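Local coordinates for protein CDP-4-keto-6-deoxy-D-glucose-3-dehydrase (Yersinia pseudotuberculosis, PDB 3BB8) that uses a pyridoxal phosphate cofactor and probably dehydrates CDP-4-keto-6-deoxy-D-glucose at C3 during lipopolysaccharide sugar biosynthesis, at residues 317-322 and 417-422; 330-335 and 401-406; 72-77 and 304-309. The protein carries 1 engineered substitution. One frame throughout, in Å; residues are numbered along the deposited sequence.

Contact 1 (317-322 and 417-422); sequences FKYLKD and LTHDHL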
loop_
_atom_site.group_PDB
_atom_site.type_symbol
_atom_site.label_atom_id
_atom_site.label_comp_id
_atom_site.label_asym_id
_atom_site.label_seq_id
_atom_site.Cartn_x
_atom_site.Cartn_y
_atom_site.Cartn_z
ATOM N N PHE A 317 18.750 4.587 26.357
ATOM C CA PHE A 317 18.833 6.036 26.209
ATOM C C PHE A 317 19.502 6.675 27.425
ATOM O O PHE A 317 20.437 7.465 27.289
ATOM C CB PHE A 317 17.442 6.642 26.048
ATOM C CG PHE A 317 17.441 8.144 25.982
ATOM C CD1 PHE A 317 17.577 8.801 24.764
ATOM C CD2 PHE A 317 17.298 8.906 27.139
ATOM C CE1 PHE A 317 17.567 10.187 24.698
ATOM C CE2 PHE A 317 17.287 10.299 27.078
ATOM C CZ PHE A 317 17.420 10.939 25.852
ATOM N N LYS A 318 18.996 6.340 28.612
ATOM C CA LYS A 318 19.519 6.885 29.856
ATOM C C LYS A 318 20.999 6.542 29.996
ATOM O O LYS A 318 21.824 7.405 30.285
ATOM C CB LYS A 318 18.734 6.317 31.039
ATOM C CG LYS A 318 18.969 7.042 32.352
ATOM C CD LYS A 318 17.990 6.564 33.410
ATOM C CE LYS A 318 18.008 7.459 34.639
ATOM N NZ LYS A 318 16.952 7.058 35.618
ATOM N N TYR A 319 21.322 5.276 29.768
ATOM C CA TYR A 319 22.688 4.793 29.858
ATOM C C TYR A 319 23.593 5.583 28.909
ATOM O O TYR A 319 24.477 6.322 29.342
ATOM C CB TYR A 319 22.723 3.305 29.503
ATOM C CG TYR A 319 24.065 2.642 29.700
ATOM C CD1 TYR A 319 24.585 2.436 30.981
ATOM C CD2 TYR A 319 24.809 2.200 28.610
ATOM C CE1 TYR A 319 25.814 1.798 31.167
ATOM C CE2 TYR A 319 26.037 1.564 28.785
ATOM C CZ TYR A 319 26.533 1.365 30.066
ATOM O OH TYR A 319 27.742 0.725 30.240
ATOM N N LEU A 320 23.357 5.424 27.611
ATOM C CA LEU A 320 24.141 6.101 26.584
ATOM C C LEU A 320 24.332 7.592 26.836
ATOM O O LEU A 320 25.447 8.099 26.722
ATOM C CB LEU A 320 23.490 5.900 25.214
ATOM C CG LEU A 320 24.270 6.412 24.003
ATOM C CD1 LEU A 320 25.645 5.733 23.943
ATOM C CD2 LEU A 320 23.471 6.128 22.739
ATOM N N LYS A 321 23.252 8.294 27.174
ATOM C CA LYS A 321 23.342 9.730 27.419
ATOM C C LYS A 321 24.203 10.060 28.635
ATOM O O LYS A 321 24.919 11.063 28.646
ATOM C CB LYS A 321 21.953 10.342 27.619
ATOM C CG LYS A 321 22.004 11.854 27.788
ATOM C CD LYS A 321 20.675 12.449 28.192
ATOM C CE LYS A 321 20.802 13.942 28.424
ATOM N NZ LYS A 321 19.548 14.538 28.931
ATOM N N ASP A 322 24.113 9.230 29.667
ATOM C CA ASP A 322 24.898 9.443 30.876
ATOM C C ASP A 322 26.369 9.323 30.506
ATOM O O ASP A 322 27.174 10.200 30.807
ATOM C CB ASP A 322 24.547 8.393 31.930
ATOM C CG ASP A 322 25.387 8.530 33.184
ATOM O OD1 ASP A 322 25.224 9.543 33.902
ATOM O OD2 ASP A 322 26.218 7.629 33.440
ATOM N N LEU A 417 20.616 -3.721 20.986
ATOM C CA LEU A 417 21.907 -3.239 21.465
ATOM C C LEU A 417 22.138 -3.466 22.959
ATOM O O LEU A 417 21.328 -3.046 23.794
ATOM C CB LEU A 417 22.042 -1.743 21.146
ATOM C CG LEU A 417 22.749 -1.299 19.858
ATOM C CD1 LEU A 417 22.525 -2.277 18.728
ATOM C CD2 LEU A 417 22.253 0.091 19.490
ATOM N N THR A 418 23.249 -4.124 23.289
ATOM C CA THR A 418 23.609 -4.396 24.684
ATOM C C THR A 418 24.503 -3.279 25.209
ATOM O O THR A 418 24.907 -2.388 24.459
ATOM C CB THR A 418 24.392 -5.720 24.835
ATOM O OG1 THR A 418 25.634 -5.626 24.129
ATOM C CG2 THR A 418 23.589 -6.890 24.288
ATOM N N HIS A 419 24.812 -3.329 26.500
ATOM C CA HIS A 419 25.676 -2.325 27.110
ATOM C C HIS A 419 27.076 -2.382 26.507
ATOM O O HIS A 419 27.777 -1.376 26.460
ATOM C CB HIS A 419 25.748 -2.535 28.622
ATOM C CG HIS A 419 24.610 -1.918 29.368
ATOM N ND1 HIS A 419 23.339 -1.827 28.843
ATOM C CD2 HIS A 419 24.548 -1.364 30.603
ATOM C CE1 HIS A 419 22.544 -1.242 29.722
ATOM N NE2 HIS A 419 23.253 -0.952 30.799
ATOM N N ASP A 420 27.486 -3.557 26.043
ATOM C CA ASP A 420 28.801 -3.679 25.438
ATOM C C ASP A 420 28.820 -2.947 24.107
ATOM O O ASP A 420 29.859 -2.429 23.686
ATOM C CB ASP A 420 29.176 -5.146 25.249
ATOM C CG ASP A 420 29.650 -5.787 26.539
ATOM O OD1 ASP A 420 28.842 -5.907 27.484
ATOM O OD2 ASP A 420 30.838 -6.160 26.611
ATOM N N HIS A 421 27.662 -2.913 23.451
ATOM C CA HIS A 421 27.504 -2.220 22.180
ATOM C C HIS A 421 27.658 -0.730 22.454
ATOM O O HIS A 421 28.482 -0.050 21.842
ATOM C CB HIS A 421 26.104 -2.474 21.600
ATOM C CG HIS A 421 25.944 -3.808 20.941
ATOM N ND1 HIS A 421 26.541 -4.122 19.739
ATOM C CD2 HIS A 421 25.252 -4.910 21.315
ATOM C CE1 HIS A 421 26.223 -5.359 19.399
ATOM N NE2 HIS A 421 25.444 -5.860 20.339
ATOM N N LEU A 422 26.856 -0.235 23.390
ATOM C CA LEU A 422 26.863 1.172 23.744
ATOM C C LEU A 422 28.192 1.662 24.303
ATOM O O LEU A 422 28.671 2.735 23.920
ATOM C CB LEU A 422 25.739 1.464 24.736
ATOM C CG LEU A 422 24.324 1.144 24.237
ATOM C CD1 LEU A 422 23.307 1.579 25.284
ATOM C CD2 LEU A 422 24.061 1.858 22.918
#

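Contact 2 (330-335 and 401-406); sequences FIELPE and TDRIMN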
loop_
_atom_site.group_PDB
_atom_site.type_symbol
_atom_site.label_atom_id
_atom_site.label_comp_id
_atom_site.label_asym_id
_atom_site.label_seq_id
_atom_site.Cartn_x
_atom_site.Cartn_y
_atom_site.Cartn_z
ATOM N N PHE A 330 31.445 19.282 22.947
ATOM C CA PHE A 330 31.444 19.200 21.492
ATOM C C PHE A 330 30.088 18.860 20.880
ATOM O O PHE A 330 29.795 19.261 19.749
ATOM C CB PHE A 330 32.479 18.169 21.051
ATOM C CG PHE A 330 33.845 18.439 21.590
ATOM C CD1 PHE A 330 34.536 19.593 21.215
ATOM C CD2 PHE A 330 34.430 17.574 22.511
ATOM C CE1 PHE A 330 35.788 19.887 21.749
ATOM C CE2 PHE A 330 35.685 17.856 23.056
ATOM C CZ PHE A 330 36.365 19.019 22.672
ATOM N N ILE A 331 29.266 18.128 21.623
ATOM C CA ILE A 331 27.961 17.735 21.125
ATOM C C ILE A 331 26.844 17.997 22.123
ATOM O O ILE A 331 27.037 17.899 23.334
ATOM C CB ILE A 331 27.961 16.240 20.707
ATOM C CG1 ILE A 331 28.438 15.346 21.851
ATOM C CG2 ILE A 331 28.911 16.032 19.546
ATOM C CD1 ILE A 331 27.381 14.965 22.822
ATOM N N GLU A 332 25.680 18.360 21.598
ATOM C CA GLU A 332 24.510 18.624 22.419
ATOM C C GLU A 332 23.709 17.333 22.552
ATOM O O GLU A 332 23.305 16.734 21.550
ATOM C CB GLU A 332 23.671 19.724 21.776
ATOM C CG GLU A 332 24.218 21.114 22.047
ATOM C CD GLU A 332 23.800 22.119 21.002
ATOM O OE1 GLU A 332 22.614 22.120 20.619
ATOM O OE2 GLU A 332 24.656 22.915 20.565
ATOM N N LEU A 333 23.493 16.898 23.789
ATOM C CA LEU A 333 22.765 15.659 24.029
ATOM C C LEU A 333 21.252 15.853 24.031
ATOM O O LEU A 333 20.755 16.912 24.407
ATOM C CB LEU A 333 23.231 15.028 25.344
ATOM C CG LEU A 333 24.692 14.578 25.313
ATOM C CD1 LEU A 333 25.122 14.114 26.698
ATOM C CD2 LEU A 333 24.866 13.467 24.299
ATOM N N PRO A 334 20.502 14.819 23.610
ATOM C CA PRO A 334 19.036 14.849 23.544
ATOM C C PRO A 334 18.306 15.070 24.865
ATOM O O PRO A 334 18.771 14.666 25.931
ATOM C CB PRO A 334 18.696 13.508 22.900
ATOM C CG PRO A 334 19.791 12.621 23.377
ATOM C CD PRO A 334 21.014 13.491 23.226
ATOM N N GLU A 335 17.149 15.717 24.780
ATOM C CA GLU A 335 16.349 15.995 25.962
ATOM C C GLU A 335 14.859 15.737 25.738
ATOM O O GLU A 335 14.233 16.323 24.846
ATOM C CB GLU A 335 16.568 17.443 26.410
ATOM C CG GLU A 335 17.846 17.659 27.200
ATOM C CD GLU A 335 18.212 19.128 27.333
ATOM O OE1 GLU A 335 17.295 19.980 27.369
ATOM O OE2 GLU A 335 19.424 19.431 27.413
ATOM N N THR A 401 15.747 24.204 12.117
ATOM C CA THR A 401 15.552 23.162 11.115
ATOM C C THR A 401 16.798 23.070 10.256
ATOM O O THR A 401 17.295 21.981 9.988
ATOM C CB THR A 401 14.352 23.476 10.186
ATOM O OG1 THR A 401 13.160 23.599 10.969
ATOM C CG2 THR A 401 14.170 22.375 9.160
ATOM N N ASP A 402 17.292 24.224 9.815
ATOM C CA ASP A 402 18.501 24.261 8.997
ATOM C C ASP A 402 19.674 23.716 9.798
ATOM O O ASP A 402 20.530 22.998 9.270
ATOM C CB ASP A 402 18.814 25.696 8.555
ATOM C CG ASP A 402 18.034 26.106 7.327
ATOM O OD1 ASP A 402 17.961 25.294 6.383
ATOM O OD2 ASP A 402 17.508 27.238 7.300
ATOM N N ARG A 403 19.714 24.054 11.080
ATOM C CA ARG A 403 20.802 23.581 11.920
ATOM C C ARG A 403 20.749 22.057 11.984
ATOM O O ARG A 403 21.785 21.387 11.975
ATOM C CB ARG A 403 20.692 24.172 13.329
ATOM C CG ARG A 403 22.009 24.152 14.079
ATOM C CD ARG A 403 21.840 24.500 15.539
ATOM N NE ARG A 403 23.090 24.315 16.268
ATOM C CZ ARG A 403 23.163 24.046 17.567
ATOM N NH1 ARG A 403 22.052 23.928 18.289
ATOM N NH2 ARG A 403 24.348 23.894 18.144
ATOM N N ILE A 404 19.536 21.511 12.032
ATOM C CA ILE A 404 19.373 20.066 12.103
ATOM C C ILE A 404 19.822 19.440 10.801
ATOM O O ILE A 404 20.494 18.411 10.791
ATOM C CB ILE A 404 17.896 19.676 12.383
ATOM C CG1 ILE A 404 17.504 20.127 13.797
ATOM C CG2 ILE A 404 17.714 18.174 12.239
ATOM C CD1 ILE A 404 16.074 19.813 14.173
ATOM N N MET A 405 19.456 20.079 9.697
ATOM C CA MET A 405 19.824 19.582 8.380
ATOM C C MET A 405 21.336 19.513 8.244
ATOM O O MET A 405 21.869 18.580 7.645
ATOM C CB MET A 405 19.254 20.494 7.290
ATOM C CG MET A 405 19.661 20.095 5.875
ATOM S SD MET A 405 19.218 21.352 4.663
ATOM C CE MET A 405 20.224 22.714 5.249
ATOM N N ASN A 406 22.025 20.497 8.815
ATOM C CA ASN A 406 23.484 20.556 8.730
ATOM C C ASN A 406 24.279 19.906 9.845
ATOM O O ASN A 406 25.320 19.304 9.591
ATOM C CB ASN A 406 23.959 22.009 8.657
ATOM C CG ASN A 406 23.555 22.692 7.383
ATOM O OD1 ASN A 406 23.934 22.262 6.293
ATOM N ND2 ASN A 406 22.777 23.769 7.507
#

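Contact 3 (72-77 and 304-309); sequences GEYLGV and ERIEEF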
loop_
_atom_site.group_PDB
_atom_site.type_symbol
_atom_site.label_atom_id
_atom_site.label_comp_id
_atom_site.label_asym_id
_atom_site.label_seq_id
_atom_site.Cartn_x
_atom_site.Cartn_y
_atom_site.Cartn_z
ATOM N N GLY A 72 -5.160 -1.999 19.868
ATOM C CA GLY A 72 -6.143 -1.073 20.400
ATOM C C GLY A 72 -6.100 -1.090 21.920
ATOM O O GLY A 72 -6.292 -0.060 22.578
ATOM N N GLU A 73 -5.846 -2.269 22.479
ATOM C CA GLU A 73 -5.764 -2.428 23.928
ATOM C C GLU A 73 -4.510 -1.722 24.435
ATOM O O GLU A 73 -4.578 -0.907 25.357
ATOM C CB GLU A 73 -5.739 -3.919 24.297
ATOM C CG GLU A 73 -6.948 -4.680 23.748
ATOM C CD GLU A 73 -6.918 -6.176 24.026
ATOM O OE1 GLU A 73 -5.888 -6.830 23.747
ATOM O OE2 GLU A 73 -7.941 -6.701 24.512
ATOM N N TYR A 74 -3.370 -2.018 23.816
ATOM C CA TYR A 74 -2.110 -1.394 24.209
ATOM C C TYR A 74 -2.187 0.126 24.115
ATOM O O TYR A 74 -1.780 0.834 25.032
ATOM C CB TYR A 74 -0.972 -1.906 23.326
ATOM C CG TYR A 74 0.371 -1.277 23.621
ATOM C CD1 TYR A 74 0.718 -0.031 23.091
ATOM C CD2 TYR A 74 1.299 -1.926 24.436
ATOM C CE1 TYR A 74 1.955 0.552 23.368
ATOM C CE2 TYR A 74 2.541 -1.352 24.722
ATOM C CZ TYR A 74 2.862 -0.115 24.184
ATOM O OH TYR A 74 4.091 0.441 24.458
ATOM N N LEU A 75 -2.722 0.622 23.007
ATOM C CA LEU A 75 -2.845 2.058 22.790
ATOM C C LEU A 75 -3.950 2.721 23.600
ATOM O O LEU A 75 -3.913 3.930 23.834
ATOM C CB LEU A 75 -3.083 2.339 21.307
ATOM C CG LEU A 75 -1.903 2.061 20.381
ATOM C CD1 LEU A 75 -2.367 2.108 18.933
ATOM C CD2 LEU A 75 -0.811 3.091 20.645
ATOM N N GLY A 76 -4.938 1.936 24.017
ATOM C CA GLY A 76 -6.041 2.492 24.776
ATOM C C GLY A 76 -7.083 3.140 23.879
ATOM O O GLY A 76 -7.693 4.145 24.251
ATOM N N VAL A 77 -7.280 2.581 22.686
ATOM C CA VAL A 77 -8.269 3.109 21.748
ATOM C C VAL A 77 -9.140 1.988 21.207
ATOM O O VAL A 77 -8.717 0.835 21.147
ATOM C CB VAL A 77 -7.616 3.841 20.556
ATOM C CG1 VAL A 77 -6.833 5.031 21.061
ATOM C CG2 VAL A 77 -6.725 2.880 19.763
ATOM N N GLU A 304 3.771 -8.898 21.772
ATOM C CA GLU A 304 4.046 -9.433 23.092
ATOM C C GLU A 304 5.278 -8.736 23.675
ATOM O O GLU A 304 5.312 -8.385 24.857
ATOM C CB GLU A 304 4.288 -10.944 23.011
ATOM C CG GLU A 304 3.101 -11.743 22.476
ATOM C CD GLU A 304 3.386 -13.238 22.394
ATOM O OE1 GLU A 304 3.726 -13.839 23.439
ATOM O OE2 GLU A 304 3.270 -13.814 21.289
ATOM N N ARG A 305 6.268 -8.504 22.816
ATOM C CA ARG A 305 7.535 -7.895 23.210
ATOM C C ARG A 305 7.570 -6.367 23.255
ATOM O O ARG A 305 8.591 -5.790 23.613
ATOM C CB ARG A 305 8.631 -8.409 22.269
ATOM C CG ARG A 305 8.458 -9.893 21.971
ATOM C CD ARG A 305 9.319 -10.415 20.833
ATOM N NE ARG A 305 10.683 -10.720 21.252
ATOM C CZ ARG A 305 11.444 -11.655 20.688
ATOM N NH1 ARG A 305 10.973 -12.387 19.683
ATOM N NH2 ARG A 305 12.682 -11.853 21.122
ATOM N N ILE A 306 6.465 -5.708 22.922
ATOM C CA ILE A 306 6.453 -4.250 22.907
ATOM C C ILE A 306 6.784 -3.585 24.243
ATOM O O ILE A 306 7.543 -2.615 24.284
ATOM C CB ILE A 306 5.099 -3.702 22.392
ATOM C CG1 ILE A 306 5.137 -2.172 22.337
ATOM C CG2 ILE A 306 3.970 -4.158 23.292
ATOM C CD1 ILE A 306 6.175 -1.616 21.386
ATOM N N GLU A 307 6.221 -4.093 25.337
ATOM C CA GLU A 307 6.488 -3.497 26.645
ATOM C C GLU A 307 7.961 -3.643 27.003
ATOM O O GLU A 307 8.567 -2.737 27.565
ATOM C CB GLU A 307 5.600 -4.137 27.711
ATOM C CG GLU A 307 4.131 -3.774 27.540
ATOM C CD GLU A 307 3.246 -4.328 28.639
ATOM O OE1 GLU A 307 3.111 -5.568 28.730
ATOM O OE2 GLU A 307 2.685 -3.517 29.413
ATOM N N GLU A 308 8.527 -4.792 26.659
ATOM C CA GLU A 308 9.931 -5.067 26.901
ATOM C C GLU A 308 10.741 -4.038 26.100
ATOM O O GLU A 308 11.583 -3.315 26.645
ATOM C CB GLU A 308 10.260 -6.478 26.412
ATOM C CG GLU A 308 11.700 -6.897 26.612
ATOM C CD GLU A 308 12.195 -7.803 25.497
ATOM O OE1 GLU A 308 11.440 -8.715 25.088
ATOM O OE2 GLU A 308 13.343 -7.605 25.033
ATOM N N PHE A 309 10.464 -3.983 24.800
ATOM C CA PHE A 309 11.137 -3.063 23.891
ATOM C C PHE A 309 11.115 -1.616 24.367
ATOM O O PHE A 309 12.151 -0.961 24.401
ATOM C CB PHE A 309 10.509 -3.142 22.499
ATOM C CG PHE A 309 10.791 -4.427 21.773
ATOM C CD1 PHE A 309 11.826 -5.260 22.177
ATOM C CD2 PHE A 309 10.054 -4.775 20.653
ATOM C CE1 PHE A 309 12.127 -6.427 21.465
ATOM C CE2 PHE A 309 10.345 -5.933 19.935
ATOM C CZ PHE A 309 11.386 -6.764 20.340
#

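Contact 1 (317-322 and 417-422)
The last turns of the long helix 293-323 pack here against the opening turn of helix 419-432, through an aromatic stack on the partly exposed side and leucines beneath. The phenol ring of Y319 and the imidazole of H419 lie face to face, their centroids 3.8 Å apart and their planes 24° from parallel. The imidazole sits off-centre: H419 CD2 lies over the phenol rim, 3.4 Å from Y319 CZ, and H419 NE2 is 3.6 Å from Y319 CD1. Y319 holds its ring anti to the backbone N (chi1 -174°), which carries it out from its helix toward 417-422. L422 comes at the ring differently, at the edge near the ring plane, with its methyl CD1 3.7 Å from Y319 CD2. The OH of Y319 hydrogen-bonds the carboxylate oxygen OD2 of D423, next in the chain after L422, a bond that ties down the far end of the phenol. This is helix-to-helix packing in the aminotransferase fold, away from the cofactor. T418 occupies the N-cap of helix 419-432, where T418 OG1 accepts weak bonds from D420 N at 3.4 Å and from H421 N at 3.5 Å. Deeper in, L320 and L422 are both buried, and their methyls L320 CD1 and L422 CD2 stand 4.3 Å apart, a looser touch than the stack. L320 also packs on I413 and on F347 of strand 347-351.

Contact 2 (330-335 and 401-406)
E332 OE2 is gripped by two cations: R403 NH2 across the contact, at 2.6 Å, and K352 NZ, which forms a second salt bridge to it. The bond from R403 NH2 is fairly straight, with an N-H...O angle of 163°. E332 OE2 lies near the guanidinium plane at its edge, whereas the nitrogen approaches on the syn side of the carboxylate, out of that group's plane. The other half of the pair is longer and more bent: R403 NH1 donates to the syn lone pair of E332 OE1 over 3.0 Å, with the oxygen tilted out of the guanidinium plane. R403 therefore meets the carboxylate end-on, one nitrogen to each oxygen, but the two planes are 39° apart, so the two bonds cannot both lie flat in both planes. NE of R403 makes a further salt bridge to OE2 of E353; this network of two acids and two bases would probably favour the ionised forms of all four. The salt bridge spans the gap between strand 331-332, an outer strand of a three-stranded antiparallel sheet, and helix 399-407, which leads directly into strand 408-411 at the other side of that sheet. The backbones are far apart, E332 CA and I404 CA being 11.6 Å from each other, and long side chains cover the distance. R403 sets off with CG anti to its own N (chi1 -159°) and stays extended to NE; E332 stretches out to meet it at about a right angle. Farther along the same helix, M405 and N406 pack on P273 of the second subunit.

Contact 3 (72-77 and 304-309)
Y74 and I306 reach toward each other from opposite directions, the aromatic ring from the end of helix 62-75 and the branched aliphatic chain from helix 293-323. The phenol is met obliquely. I306 CG2 comes closest to the ring carbon Y74 CE2, at 3.5 Å, and lies 3.7 Å from Y74 CD2. The other branch runs farther along the phenol, with I306 CG1 3.6 Å from Y74 CZ and 3.5 Å from Y74 OH. Together the two branches follow the tyrosine from CD2 to the hydroxyl oxygen, and the contact is apolar, with no hydrogen bond across it. Each side chain points at the other segment from its own backbone. In Y74 the ring lies opposite the backbone N about the first torsion (chi1 178°), and I306 places CG1 in the same way (chi1 -178°), leaving CG2 between N and the carbonyl carbon.

E307, one residue on, adds a lighter touch at the ring edge, near the ring plane: its aliphatic CG stands 4.0 Å from Y74 CE2, and the chain continues extended beyond it.

Just beyond Y74 the helix closes in a Schellman motif. V77 N bonds to G72 O at 2.8 Å, G76 N makes a weak bond to E73 O, and G76 takes the positive phi (82°) of the C-prime position. This is packing within the aspartate aminotransferase fold, the side chain of I306 lying about 12 Å from those of D194 and S215 at the pyridoxal phosphate site. R305 NH1 forms a salt bridge to E45 OE1 of helix 43-55, and F309 packs on the loop residues V40 and P415. Y74 and L75 touch M204 of strand 203-204, and L75 and V77 rest on F231 of strand 228-232.

Contacts 1 and 3 share helix 293-323: its middle forms contact 3 and its last turns contact 1, the two centres about 23 Å apart without touching. Contact 2 begins on strand 331-332, shortly after that helix ends, its centre about 20 Å from that of contact 1 and about 31 Å from that of contact 3. Contacts 1 and 2 do meet, K321 NZ bonding P334 O and F317 packing on P334. Along the chain contact 3 closes first; contact 2 is then nested within the loop closed by contact 1. The long helix packs on helix 62-75 at its middle and on helix 419-432 near its end, and so spans from beside the large mixed sheet to the region of the three-stranded sheet.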